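Local coordinates for glycosylation Associate Protein 1 (PDB 6OYC) that probably takes part in the glycosylation and export of a secreted protein through the accessory Sec system, as one member of the Gap123 complex, at residues K248-L253 / R274-I279; M1-P6 / D228-S233; E319-V324 / T352-E357; V324-H329 / S431-L436; M56-Y61 / E128-H133. One frame throughout, in Å; residues are numbered along the deposited sequence.

Interactions 1 and 2 are buried pairings of neighbouring strands in one seven-stranded parallel sheet; they touch where strands 229-233 and 250-255 run side by side, their centres 9 Å apart. Interaction 3 is the counterpart in the six-stranded sheet, about 40 Å from interaction 1 between centres. Backbone bonds and apolar side chains dominate all three, with polar groups mostly toward the ends, though interaction 3 also buries a tyrosine hydroxyl pair. Interaction 4 shares Val324 with interaction 3 but lies at the surface, where loops beyond the strand ends meet through van der Waals contact and a water. Interaction 5, partly buried, joins a helix start to the large antiparallel sheet through one aromatic ring, amides and waters.

Interaction 1: residues K248-L253 / R274-I279; sequences KGNLIL and RADAII
Ile252 and Ile279 meet on one face of the sheet, where CG2 of Ile252 lies 3.7 Å from CD1 of Ile279 and the two branched chains cross obliquely. Ile252 CG1 also faces Ala277 CB, more loosely. On the reverse face Leu253 brings CD1 to 4.0 Å from Ala275 CB, and its CB looks across at CG1 of Ile278. The backbones between these layers run parallel, at 29° to each other. Ile279 N donates to Leu253 O at 2.9 Å, and Leu253 N to Ala277 O at 3.1 Å. This is the pairing expected of a beta-alpha-beta crossover, the connection here running through helices 262-267 and 269-273, within a seven-stranded parallel sheet consistent with the Rossmann-like domains of the GT-B clan. Toward the start of the strands the regular pattern changes. Leu251 O receives Asp276 N at 2.7 Å and, weakly, Ala277 N. Leu251 N is met by a side chain: the anti lone pair of Asp276 OD2 accepts it at 2.8 Å. In Asp276 a chi1 of -62° sets CG beside the residue's own N, and from there OD2 reaches Leu251 N. Asn250 crosses this group at about a right angle without bonding to it. At the outer edge a water lies 3.1 Å from Asp276 OD2, and Arg274 leads away to the carbonyl of Ser270.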
# COMPACT_ATOMS: atom_id res chain seq x y z
N LYS A 248 14.04 27.26 -0.71
CA LYS A 248 14.60 27.18 -2.06
C LYS A 248 13.53 27.25 -3.15
O LYS A 248 13.71 27.94 -4.15
CB LYS A 248 15.45 25.91 -2.21
CG LYS A 248 16.46 25.95 -3.37
CD LYS A 248 17.60 24.94 -3.17
CE LYS A 248 18.63 24.96 -4.30
NZ LYS A 248 19.95 25.60 -3.99
N GLY A 249 12.41 26.54 -2.99
CA GLY A 249 11.45 26.53 -4.08
C GLY A 249 9.98 26.61 -3.72
O GLY A 249 9.60 27.15 -2.67
N ASN A 250 9.13 26.08 -4.59
CA ASN A 250 7.71 25.97 -4.32
C ASN A 250 7.39 24.69 -3.56
O ASN A 250 8.10 23.68 -3.67
CB ASN A 250 6.90 26.00 -5.61
CG ASN A 250 6.96 27.35 -6.26
OD1 ASN A 250 6.58 28.35 -5.66
ND2 ASN A 250 7.49 27.40 -7.48
N LEU A 251 6.30 24.73 -2.82
CA LEU A 251 5.96 23.66 -1.90
C LEU A 251 4.47 23.35 -2.00
O LEU A 251 3.65 24.27 -1.93
CB LEU A 251 6.33 24.04 -0.46
CG LEU A 251 5.95 23.04 0.64
CD1 LEU A 251 6.65 21.71 0.45
CD2 LEU A 251 6.28 23.63 1.99
N ILE A 252 4.14 22.07 -2.15
CA ILE A 252 2.78 21.57 -2.06
C ILE A 252 2.73 20.49 -0.97
O ILE A 252 3.52 19.54 -0.99
CB ILE A 252 2.27 20.99 -3.40
CG1 ILE A 252 2.18 22.09 -4.46
CG2 ILE A 252 0.91 20.33 -3.23
CD1 ILE A 252 2.17 21.54 -5.87
N LEU A 253 1.81 20.65 -0.02
CA LEU A 253 1.60 19.67 1.03
C LEU A 253 0.45 18.76 0.64
O LEU A 253 -0.63 19.24 0.27
CB LEU A 253 1.30 20.35 2.36
CG LEU A 253 2.47 20.92 3.15
CD1 LEU A 253 1.95 21.62 4.41
CD2 LEU A 253 3.42 19.79 3.51
N ARG A 274 3.77 27.48 5.13
CA ARG A 274 4.82 27.42 4.13
C ARG A 274 4.36 26.78 2.82
O ARG A 274 5.12 26.78 1.84
CB ARG A 274 6.04 26.67 4.69
CG ARG A 274 6.90 27.57 5.56
CD ARG A 274 7.85 26.81 6.45
NE ARG A 274 8.67 27.73 7.23
CZ ARG A 274 8.28 28.29 8.39
NH1 ARG A 274 7.10 27.99 8.91
NH2 ARG A 274 9.09 29.12 9.03
N ALA A 275 3.14 26.25 2.76
CA ALA A 275 2.68 25.63 1.53
C ALA A 275 2.24 26.69 0.52
O ALA A 275 1.55 27.65 0.87
CB ALA A 275 1.52 24.69 1.82
N ASP A 276 2.64 26.52 -0.73
CA ASP A 276 2.02 27.29 -1.80
C ASP A 276 0.64 26.74 -2.17
O ASP A 276 -0.20 27.50 -2.64
CB ASP A 276 2.93 27.35 -3.03
CG ASP A 276 4.26 28.03 -2.74
OD1 ASP A 276 4.27 29.28 -2.63
OD2 ASP A 276 5.29 27.33 -2.59
N ALA A 277 0.40 25.44 -1.95
CA ALA A 277 -0.91 24.84 -2.12
C ALA A 277 -0.99 23.56 -1.29
O ALA A 277 0.03 22.97 -0.93
CB ALA A 277 -1.22 24.53 -3.60
N ILE A 278 -2.23 23.16 -0.98
CA ILE A 278 -2.49 21.94 -0.23
C ILE A 278 -3.41 21.06 -1.06
O ILE A 278 -4.38 21.54 -1.64
CB ILE A 278 -3.11 22.24 1.15
CG1 ILE A 278 -2.14 23.07 2.00
CG2 ILE A 278 -3.44 20.94 1.86
CD1 ILE A 278 -2.80 23.86 3.08
N ILE A 279 -3.06 19.77 -1.14
CA ILE A 279 -3.89 18.74 -1.75
C ILE A 279 -4.45 17.85 -0.65
O ILE A 279 -3.71 17.48 0.28
CB ILE A 279 -3.09 17.86 -2.73
CG1 ILE A 279 -2.55 18.65 -3.92
CG2 ILE A 279 -3.96 16.69 -3.22
CD1 ILE A 279 -1.47 17.88 -4.65
O HOH W 1 7.48 27.89 -0.45

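Interaction 2: residues M1-P6 / D228-S233; sequences MFHFIP and DTIIVS
Ile231 pushes its CD1 methyl into the hollow between Phe2 and Phe4. The methyl sits over one face of the Phe4 ring, 4.0 Å from its centroid, and also touches Phe2 CD1 at 3.8 Å. Phe2 lies alongside Thr229, both pointing the same way, and its CD1 rests 3.5 Å from Thr229 CB. On the other face the fit is looser: Ile5 CD1 meets Ile230 CG2 at 4.0 Å. Five backbone hydrogen bonds join the strands in a seven-stranded parallel sheet, consistent with a Rossmann-like GT-B domain. Asp228 closes one end by gripping Met1 N through OD1 (2.8 Å, a salt bridge) while OD2 takes His3 NE2 at 3.1 Å. That N-H lies in the imidazole plane but comes from above the carboxylate. Ser225 N also binds Asp228 OD2, and Tyr219 of helix 208-223 holds His3 ND1. Strand 48-52 flanks 2-5, strand 250-255 flanks 229-233, and helix 33-43 packs on the phenylalanine face, where Phe41 meets both rings edge-to-face.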
# COMPACT_ATOMS: atom_id res chain seq x y z
N MET A 1 10.95 21.12 -12.68
CA MET A 1 10.58 19.75 -12.29
C MET A 1 9.99 19.61 -10.88
O MET A 1 10.05 20.53 -10.06
CB MET A 1 11.80 18.83 -12.41
CG MET A 1 12.76 18.92 -11.26
SD MET A 1 13.86 17.49 -11.22
CE MET A 1 12.69 16.13 -11.44
N PHE A 2 9.42 18.44 -10.60
CA PHE A 2 8.66 18.19 -9.38
C PHE A 2 9.30 17.07 -8.59
O PHE A 2 9.47 15.95 -9.11
CB PHE A 2 7.20 17.85 -9.70
CG PHE A 2 6.44 18.97 -10.33
CD1 PHE A 2 5.77 19.90 -9.54
CD2 PHE A 2 6.41 19.12 -11.71
CE1 PHE A 2 5.07 20.95 -10.12
CE2 PHE A 2 5.72 20.16 -12.29
CZ PHE A 2 5.04 21.07 -11.51
N HIS A 3 9.63 17.34 -7.32
CA HIS A 3 10.24 16.37 -6.42
C HIS A 3 9.18 15.85 -5.46
O HIS A 3 8.65 16.61 -4.64
CB HIS A 3 11.40 17.00 -5.66
CG HIS A 3 12.34 17.77 -6.53
ND1 HIS A 3 13.56 17.27 -6.93
CD2 HIS A 3 12.22 18.99 -7.10
CE1 HIS A 3 14.16 18.16 -7.70
NE2 HIS A 3 13.37 19.21 -7.82
N PHE A 4 8.87 14.55 -5.56
CA PHE A 4 7.87 13.93 -4.70
C PHE A 4 8.57 13.30 -3.50
O PHE A 4 9.56 12.57 -3.66
CB PHE A 4 7.06 12.86 -5.44
CG PHE A 4 6.02 13.42 -6.38
CD1 PHE A 4 6.36 13.76 -7.70
CD2 PHE A 4 4.71 13.58 -5.97
CE1 PHE A 4 5.40 14.27 -8.57
CE2 PHE A 4 3.76 14.08 -6.83
CZ PHE A 4 4.10 14.42 -8.14
N ILE A 5 8.07 13.59 -2.30
CA ILE A 5 8.62 12.94 -1.12
C ILE A 5 7.52 12.07 -0.52
O ILE A 5 6.55 12.62 0.02
CB ILE A 5 9.16 13.95 -0.10
CG1 ILE A 5 10.24 14.82 -0.76
CG2 ILE A 5 9.66 13.23 1.13
CD1 ILE A 5 10.93 15.74 0.18
N PRO A 6 7.62 10.74 -0.59
CA PRO A 6 6.56 9.86 -0.09
C PRO A 6 6.67 9.64 1.41
O PRO A 6 7.64 10.04 2.06
CB PRO A 6 6.82 8.55 -0.85
CG PRO A 6 8.32 8.51 -0.97
CD PRO A 6 8.76 9.97 -1.14
N ASP A 228 11.78 24.88 -9.14
CA ASP A 228 11.18 23.57 -8.95
C ASP A 228 10.10 23.63 -7.88
O ASP A 228 9.95 24.62 -7.15
CB ASP A 228 12.24 22.55 -8.56
CG ASP A 228 13.13 22.17 -9.72
OD1 ASP A 228 12.68 22.30 -10.89
OD2 ASP A 228 14.26 21.72 -9.46
N THR A 229 9.34 22.54 -7.78
CA THR A 229 8.31 22.37 -6.76
C THR A 229 8.56 21.07 -6.02
O THR A 229 8.84 20.03 -6.63
CB THR A 229 6.91 22.38 -7.38
OG1 THR A 229 6.63 23.68 -7.91
CG2 THR A 229 5.82 21.98 -6.35
N ILE A 230 8.48 21.13 -4.70
CA ILE A 230 8.56 19.94 -3.86
C ILE A 230 7.14 19.60 -3.44
O ILE A 230 6.43 20.46 -2.91
CB ILE A 230 9.47 20.17 -2.65
CG1 ILE A 230 10.88 20.53 -3.11
CG2 ILE A 230 9.52 18.93 -1.79
CD1 ILE A 230 11.80 20.80 -1.98
N ILE A 231 6.72 18.37 -3.70
CA ILE A 231 5.43 17.88 -3.26
C ILE A 231 5.67 16.90 -2.13
O ILE A 231 6.32 15.87 -2.32
CB ILE A 231 4.64 17.24 -4.42
CG1 ILE A 231 4.42 18.31 -5.52
CG2 ILE A 231 3.32 16.71 -3.90
CD1 ILE A 231 4.08 17.79 -6.90
N VAL A 232 5.20 17.26 -0.94
CA VAL A 232 5.53 16.56 0.29
C VAL A 232 4.30 15.80 0.77
O VAL A 232 3.23 16.39 1.00
CB VAL A 232 6.03 17.51 1.39
CG1 VAL A 232 6.32 16.72 2.68
CG2 VAL A 232 7.26 18.27 0.91
N SER A 233 4.47 14.50 0.94
CA SER A 233 3.54 13.70 1.72
C SER A 233 3.53 14.19 3.17
O SER A 233 4.55 14.11 3.86
CB SER A 233 3.99 12.24 1.64
OG SER A 233 2.90 11.36 1.79

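Interaction 3: residues E319-V324 / T352-E357; sequences EIYFVV and TFVSYE
The beta-alpha-beta unit of strand 318-323, helix 329-344 and strand 349-354 brings Tyr321 and Phe322 against Phe353 and Val354, with the two parallel strands, at 28°, neighbours inside a six-stranded sheet. Four backbone hydrogen bonds alternate between them, among them Thr352 N to Ile320 O at 2.7 Å and Val324 N to Val354 O at 2.9 Å. On one face Val354 is wedged among tyrosines. Its CG2 stands 3.5 Å above the centre of the Tyr321 ring, a CH-pi contact close to the ring normal, while its CG1 lies over the Tyr356 ring toward the rim. With CG anti to the backbone N (chi1 -176°), Tyr321 sets out across Val354, and at the far end its OH meets Tyr356 OH at 2.6 Å. On the reverse face the contact is apolar: Phe353 turns an edge toward the face of Phe322 in an offset edge-to-face pair, centroids 5.8 Å apart and planes at 68°. Val324 CG1 closes on Phe353 CD1 at 3.7 Å. Near the start of strand 318-323, Thr352 OG1 donates to Glu319 OE1 at 2.7 Å, and this carboxylate also forms a salt bridge with Arg420. The buried phenol pair is extended by Thr438, which bonds to Tyr356 OH; this chain of hydroxyls gives both phenols a polar partner and would restrain the rings that enclose Val354.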
# COMPACT_ATOMS: atom_id res chain seq x y z
N GLU A 319 -21.11 -11.31 -11.30
CA GLU A 319 -20.34 -11.67 -10.12
C GLU A 319 -20.37 -10.54 -9.09
O GLU A 319 -20.00 -9.39 -9.39
CB GLU A 319 -18.90 -12.02 -10.49
CG GLU A 319 -18.14 -12.71 -9.36
CD GLU A 319 -16.64 -12.73 -9.58
OE1 GLU A 319 -15.90 -12.98 -8.60
OE2 GLU A 319 -16.19 -12.51 -10.74
N ILE A 320 -20.82 -10.88 -7.88
CA ILE A 320 -20.86 -9.96 -6.75
C ILE A 320 -19.63 -10.19 -5.89
O ILE A 320 -19.33 -11.32 -5.49
CB ILE A 320 -22.15 -10.16 -5.92
CG1 ILE A 320 -23.39 -9.95 -6.78
CG2 ILE A 320 -22.15 -9.22 -4.70
CD1 ILE A 320 -24.67 -9.96 -5.99
N TYR A 321 -18.92 -9.10 -5.59
CA TYR A 321 -17.73 -9.09 -4.75
C TYR A 321 -18.13 -8.58 -3.37
O TYR A 321 -18.35 -7.38 -3.20
CB TYR A 321 -16.68 -8.20 -5.42
CG TYR A 321 -15.29 -8.08 -4.81
CD1 TYR A 321 -15.03 -7.17 -3.78
CD2 TYR A 321 -14.22 -8.80 -5.33
CE1 TYR A 321 -13.74 -7.04 -3.25
CE2 TYR A 321 -12.93 -8.67 -4.81
CZ TYR A 321 -12.70 -7.80 -3.76
OH TYR A 321 -11.44 -7.66 -3.23
N PHE A 322 -18.24 -9.48 -2.39
CA PHE A 322 -18.91 -9.20 -1.11
C PHE A 322 -17.91 -9.23 0.04
O PHE A 322 -17.47 -10.30 0.48
CB PHE A 322 -20.03 -10.21 -0.87
CG PHE A 322 -21.03 -9.79 0.19
CD1 PHE A 322 -20.65 -9.65 1.52
CD2 PHE A 322 -22.37 -9.60 -0.13
CE1 PHE A 322 -21.59 -9.31 2.51
CE2 PHE A 322 -23.31 -9.25 0.86
CZ PHE A 322 -22.91 -9.10 2.17
N VAL A 323 -17.59 -8.05 0.57
CA VAL A 323 -16.63 -7.93 1.66
C VAL A 323 -17.31 -8.34 2.96
O VAL A 323 -18.35 -7.79 3.32
CB VAL A 323 -16.08 -6.50 1.75
CG1 VAL A 323 -15.17 -6.32 3.00
CG2 VAL A 323 -15.31 -6.14 0.48
N VAL A 324 -16.72 -9.31 3.67
CA VAL A 324 -17.33 -9.81 4.91
C VAL A 324 -16.66 -9.28 6.18
O VAL A 324 -17.23 -9.44 7.27
CB VAL A 324 -17.37 -11.35 4.92
CG1 VAL A 324 -18.21 -11.86 3.74
CG2 VAL A 324 -15.95 -11.94 4.89
N THR A 352 -18.79 -13.85 -4.61
CA THR A 352 -17.47 -14.09 -4.04
C THR A 352 -17.37 -13.36 -2.71
O THR A 352 -17.35 -12.12 -2.68
CB THR A 352 -16.35 -13.61 -4.97
OG1 THR A 352 -16.49 -14.23 -6.25
CG2 THR A 352 -14.99 -13.95 -4.36
N PHE A 353 -17.29 -14.12 -1.62
CA PHE A 353 -17.02 -13.56 -0.31
C PHE A 353 -15.54 -13.23 -0.16
O PHE A 353 -14.67 -14.05 -0.46
CB PHE A 353 -17.46 -14.51 0.79
CG PHE A 353 -18.93 -14.78 0.80
CD1 PHE A 353 -19.82 -13.75 1.05
CD2 PHE A 353 -19.41 -16.05 0.49
CE1 PHE A 353 -21.18 -13.99 1.04
CE2 PHE A 353 -20.77 -16.30 0.47
CZ PHE A 353 -21.66 -15.28 0.75
N VAL A 354 -15.26 -12.02 0.30
CA VAL A 354 -13.92 -11.46 0.31
C VAL A 354 -13.56 -11.12 1.75
O VAL A 354 -14.28 -10.37 2.42
CB VAL A 354 -13.83 -10.23 -0.59
CG1 VAL A 354 -12.42 -9.57 -0.54
CG2 VAL A 354 -14.23 -10.62 -2.01
N SER A 355 -12.45 -11.68 2.23
CA SER A 355 -11.90 -11.35 3.54
C SER A 355 -10.50 -10.80 3.34
O SER A 355 -9.64 -11.47 2.75
CB SER A 355 -11.88 -12.57 4.46
OG SER A 355 -11.09 -12.32 5.60
N TYR A 356 -10.27 -9.59 3.83
CA TYR A 356 -8.96 -8.97 3.82
C TYR A 356 -8.18 -9.24 5.11
O TYR A 356 -7.04 -8.77 5.24
CB TYR A 356 -9.08 -7.46 3.58
CG TYR A 356 -9.72 -7.04 2.26
CD1 TYR A 356 -9.20 -7.49 1.04
CD2 TYR A 356 -10.81 -6.17 2.24
CE1 TYR A 356 -9.78 -7.10 -0.16
CE2 TYR A 356 -11.39 -5.76 1.03
CZ TYR A 356 -10.87 -6.24 -0.16
OH TYR A 356 -11.43 -5.84 -1.35
N GLU A 357 -8.74 -9.99 6.05
CA GLU A 357 -8.07 -10.23 7.33
C GLU A 357 -6.86 -11.13 7.13
O GLU A 357 -7.00 -12.27 6.66
CB GLU A 357 -9.04 -10.85 8.33
CG GLU A 357 -8.35 -11.17 9.66
CD GLU A 357 -7.55 -9.98 10.21
OE1 GLU A 357 -8.06 -8.85 10.22
OE2 GLU A 357 -6.38 -10.17 10.62

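Interaction 4: residues V324-H329 / S431-L436; sequences VDRLSH and SKIPDL
Arg326 and Ile433 make the broad van der Waals part of this surface contact. One face of the guanidinium lies against the isoleucine, whose CB stands 3.7 Å above its plane toward the rim, and Ile433 CD1 reaches Arg326 NH1 at 3.6 Å. The arginine chain, extended from CG to NE, passes Ser431 before reaching this partner. Its NE comes within 3.3 Å of Ile433 O, but the angle is too poor for a hydrogen bond. Leu327 adds CD2, 3.7 Å from Ser431 CB. Both segments are loops beyond the ends of adjacent parallel strands, 318-323 and 426-428, and each leads into a helix, with Ser328 and Asp435 at the N-caps. In the strand order this is the topological switch point of a Rossmann-like sheet, a common place for a crevice; here Arg326 NH1 binds a glycerol, probably from the crystallisation liquor. The polar link between loops runs through water: it accepts a hydrogen bond from Ser431 OG at 2.9 Å and donates one to Asp325 O at 3.3 Å. Ser431 OG, in the crowded position between its own N and carbonyl carbon (chi1 90°), also accepts Ile433 N at 3.1 Å, forming an ST turn.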
# COMPACT_ATOMS: atom_id res chain seq x y z
N VAL A 324 -16.72 -9.31 3.67
CA VAL A 324 -17.33 -9.81 4.91
C VAL A 324 -16.66 -9.28 6.18
O VAL A 324 -17.23 -9.44 7.27
CB VAL A 324 -17.37 -11.35 4.92
CG1 VAL A 324 -18.21 -11.86 3.74
CG2 VAL A 324 -15.95 -11.94 4.89
N ASP A 325 -15.50 -8.63 6.07
CA ASP A 325 -14.81 -8.07 7.24
C ASP A 325 -15.68 -7.08 8.00
O ASP A 325 -16.46 -6.32 7.43
CB ASP A 325 -13.52 -7.37 6.81
CG ASP A 325 -12.50 -8.33 6.25
OD1 ASP A 325 -12.38 -9.46 6.77
OD2 ASP A 325 -11.85 -7.97 5.26
N ARG A 326 -15.50 -7.08 9.32
CA ARG A 326 -16.18 -6.23 10.29
C ARG A 326 -17.67 -6.50 10.39
O ARG A 326 -18.37 -5.77 11.09
CB ARG A 326 -15.98 -4.74 10.01
CG ARG A 326 -14.55 -4.30 9.82
CD ARG A 326 -14.56 -2.85 9.38
NE ARG A 326 -13.22 -2.30 9.18
CZ ARG A 326 -12.43 -1.91 10.17
NH1 ARG A 326 -12.84 -2.00 11.43
NH2 ARG A 326 -11.22 -1.42 9.88
N LEU A 327 -18.18 -7.51 9.69
CA LEU A 327 -19.58 -7.88 9.83
C LEU A 327 -19.74 -8.87 10.98
O LEU A 327 -18.96 -9.81 11.11
CB LEU A 327 -20.13 -8.48 8.54
CG LEU A 327 -20.14 -7.55 7.34
CD1 LEU A 327 -20.72 -8.25 6.13
CD2 LEU A 327 -20.90 -6.27 7.67
N SER A 328 -20.74 -8.63 11.82
CA SER A 328 -21.07 -9.58 12.87
C SER A 328 -21.75 -10.81 12.28
O SER A 328 -22.28 -10.79 11.16
CB SER A 328 -21.99 -8.94 13.91
OG SER A 328 -23.24 -8.69 13.31
N HIS A 329 -21.75 -11.89 13.06
CA HIS A 329 -22.37 -13.13 12.60
C HIS A 329 -23.83 -12.92 12.22
O HIS A 329 -24.28 -13.43 11.18
CB HIS A 329 -22.24 -14.21 13.68
CG HIS A 329 -20.87 -14.78 13.79
ND1 HIS A 329 -20.55 -15.80 14.66
CD2 HIS A 329 -19.72 -14.47 13.14
CE1 HIS A 329 -19.26 -16.08 14.55
NE2 HIS A 329 -18.74 -15.29 13.63
N SER A 431 -20.49 -3.01 5.90
CA SER A 431 -20.10 -2.71 7.26
C SER A 431 -20.11 -1.20 7.48
O SER A 431 -20.20 -0.41 6.53
CB SER A 431 -18.72 -3.30 7.58
OG SER A 431 -17.69 -2.37 7.27
N LYS A 432 -19.98 -0.79 8.74
CA LYS A 432 -19.93 0.65 9.02
C LYS A 432 -18.60 1.28 8.67
O LYS A 432 -18.54 2.51 8.59
CB LYS A 432 -20.25 0.95 10.49
CG LYS A 432 -21.38 0.13 11.06
CD LYS A 432 -21.37 0.21 12.58
CE LYS A 432 -22.30 -0.80 13.17
NZ LYS A 432 -23.63 -0.22 13.42
N ILE A 433 -17.54 0.49 8.48
CA ILE A 433 -16.24 1.03 8.05
C ILE A 433 -15.80 0.29 6.79
O ILE A 433 -15.01 -0.67 6.88
CB ILE A 433 -15.18 0.90 9.15
CG1 ILE A 433 -15.75 1.31 10.51
CG2 ILE A 433 -13.95 1.75 8.81
CD1 ILE A 433 -14.87 0.95 11.69
N PRO A 434 -16.31 0.66 5.62
CA PRO A 434 -15.96 -0.09 4.41
C PRO A 434 -14.48 0.07 4.08
O PRO A 434 -13.85 1.08 4.40
CB PRO A 434 -16.85 0.53 3.33
CG PRO A 434 -17.43 1.74 3.91
CD PRO A 434 -17.42 1.59 5.39
N ASP A 435 -13.93 -0.99 3.49
CA ASP A 435 -12.53 -1.01 3.11
C ASP A 435 -12.20 0.12 2.13
O ASP A 435 -12.88 0.30 1.11
CB ASP A 435 -12.18 -2.38 2.51
CG ASP A 435 -10.72 -2.47 2.07
OD1 ASP A 435 -9.85 -2.51 2.94
OD2 ASP A 435 -10.45 -2.48 0.84
N LEU A 436 -11.15 0.88 2.45
CA LEU A 436 -10.81 2.06 1.66
C LEU A 436 -10.35 1.67 0.26
O LEU A 436 -10.82 2.24 -0.74
CB LEU A 436 -9.72 2.87 2.36
CG LEU A 436 -9.16 4.02 1.51
CD1 LEU A 436 -10.26 5.04 1.28
CD2 LEU A 436 -7.91 4.68 2.13
O HOH W 2 -15.91 -3.78 5.47

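Interaction 5: residues M56-Y61 / E128-H133; sequences MPNLRY and EGNLTH
Tyr61 packs against Glu128 and Asn130, both on one side of its ring plane. Glu128 CB lies 3.9 Å above one face of the ring, toward the rim, in a CH-pi contact, while Asn130 CG comes to 3.5 Å from Tyr61 CE2. The bend of Glu128 at chi2 (76°) turns CD back toward Tyr61 CB, which OE1 approaches at 3.4 Å. Beside the ring, Asn130 ND2 donates to Asn58 OD1 at 3.1 Å. The two amides are nearly coplanar, 7° apart, and the donor lies on a lone pair of that oxygen. On the looser side two waters bridge the segments. One accepts from Asn58 ND2 at 3.0 Å and donates to Glu128 OE1; its still shorter approach to Asn130 is doubtful. Another bonds to Tyr61 O at 2.9 Å and weakly to Glu128 OE2, whose stronger partner is Arg65. This sets the first turn of helix 59-65 against the turn between strands 118-125 and 131-138 of the antiparallel sheet, with Asp150, just past strand 141-148, holding Tyr61 N.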
# COMPACT_ATOMS: atom_id res chain seq x y z
N MET A 56 14.90 1.27 1.72
CA MET A 56 13.94 0.56 0.86
C MET A 56 14.65 -0.44 -0.07
O MET A 56 14.71 -0.24 -1.29
CB MET A 56 13.11 1.57 0.05
CG MET A 56 12.09 2.32 0.89
SD MET A 56 10.73 1.21 1.27
CE MET A 56 9.64 1.55 -0.13
N PRO A 57 15.17 -1.54 0.48
CA PRO A 57 15.88 -2.51 -0.37
C PRO A 57 15.00 -3.15 -1.44
O PRO A 57 15.53 -3.69 -2.42
CB PRO A 57 16.38 -3.56 0.64
CG PRO A 57 15.46 -3.40 1.83
CD PRO A 57 15.12 -1.95 1.90
N ASN A 58 13.68 -3.08 -1.30
CA ASN A 58 12.76 -3.64 -2.29
C ASN A 58 12.10 -2.55 -3.12
O ASN A 58 10.99 -2.75 -3.64
CB ASN A 58 11.69 -4.49 -1.60
CG ASN A 58 11.36 -5.70 -2.40
OD1 ASN A 58 12.26 -6.42 -2.84
ND2 ASN A 58 10.06 -5.93 -2.63
N LEU A 59 12.77 -1.41 -3.28
CA LEU A 59 12.12 -0.23 -3.86
C LEU A 59 11.75 -0.46 -5.32
O LEU A 59 10.70 0.01 -5.78
CB LEU A 59 13.04 0.98 -3.71
CG LEU A 59 12.56 2.30 -4.32
CD1 LEU A 59 11.19 2.68 -3.79
CD2 LEU A 59 13.58 3.42 -4.02
N ARG A 60 12.59 -1.17 -6.07
CA ARG A 60 12.33 -1.27 -7.51
C ARG A 60 11.11 -2.14 -7.79
O ARG A 60 10.28 -1.79 -8.63
CB ARG A 60 13.59 -1.76 -8.23
CG ARG A 60 14.65 -0.63 -8.48
CD ARG A 60 16.04 -0.97 -7.92
NE ARG A 60 15.98 -1.41 -6.53
CZ ARG A 60 16.09 -0.59 -5.48
NH1 ARG A 60 16.30 0.71 -5.66
NH2 ARG A 60 15.99 -1.09 -4.25
N TYR A 61 10.95 -3.26 -7.06
CA TYR A 61 9.70 -4.01 -7.18
C TYR A 61 8.53 -3.18 -6.70
O TYR A 61 7.46 -3.20 -7.30
CB TYR A 61 9.76 -5.33 -6.41
CG TYR A 61 10.47 -6.40 -7.20
CD1 TYR A 61 10.05 -6.73 -8.49
CD2 TYR A 61 11.58 -7.06 -6.67
CE1 TYR A 61 10.72 -7.70 -9.23
CE2 TYR A 61 12.24 -8.02 -7.40
CZ TYR A 61 11.81 -8.33 -8.68
OH TYR A 61 12.47 -9.28 -9.39
N GLU A 128 6.78 -10.58 -5.30
CA GLU A 128 7.17 -10.96 -6.65
C GLU A 128 8.02 -12.22 -6.66
O GLU A 128 8.54 -12.60 -7.71
CB GLU A 128 7.92 -9.80 -7.35
CG GLU A 128 7.03 -8.59 -7.77
CD GLU A 128 6.62 -7.70 -6.59
OE1 GLU A 128 7.37 -7.63 -5.60
OE2 GLU A 128 5.55 -7.06 -6.67
N GLY A 129 8.18 -12.87 -5.50
CA GLY A 129 8.90 -14.12 -5.40
C GLY A 129 10.39 -14.00 -5.17
O GLY A 129 11.05 -15.03 -4.95
N ASN A 130 10.94 -12.80 -5.20
CA ASN A 130 12.37 -12.63 -5.02
C ASN A 130 12.76 -12.89 -3.56
O ASN A 130 12.00 -12.59 -2.63
CB ASN A 130 12.78 -11.22 -5.43
CG ASN A 130 12.05 -10.14 -4.64
OD1 ASN A 130 10.82 -10.15 -4.53
ND2 ASN A 130 12.80 -9.20 -4.07
N LEU A 131 13.92 -13.49 -3.36
CA LEU A 131 14.48 -13.63 -2.02
C LEU A 131 14.60 -12.25 -1.36
O LEU A 131 15.30 -11.37 -1.88
CB LEU A 131 15.84 -14.32 -2.10
CG LEU A 131 16.62 -14.39 -0.79
CD1 LEU A 131 15.97 -15.44 0.12
CD2 LEU A 131 18.07 -14.72 -1.04
N THR A 132 13.93 -12.07 -0.23
CA THR A 132 13.98 -10.81 0.51
C THR A 132 14.87 -10.90 1.74
O THR A 132 15.74 -10.04 1.95
CB THR A 132 12.57 -10.37 0.93
OG1 THR A 132 11.88 -11.48 1.52
CG2 THR A 132 11.79 -9.85 -0.27
N HIS A 133 14.68 -11.90 2.58
CA HIS A 133 15.57 -12.01 3.72
C HIS A 133 15.69 -13.46 4.18
O HIS A 133 14.83 -14.30 3.89
CB HIS A 133 15.13 -11.09 4.88
CG HIS A 133 13.81 -11.43 5.50
ND1 HIS A 133 12.62 -10.88 5.08
CD2 HIS A 133 13.50 -12.21 6.57
CE1 HIS A 133 11.63 -11.32 5.84
NE2 HIS A 133 12.14 -12.12 6.75
O HOH W 3 9.11 -8.52 -3.92
O HOH W 4 6.51 -5.41 -8.91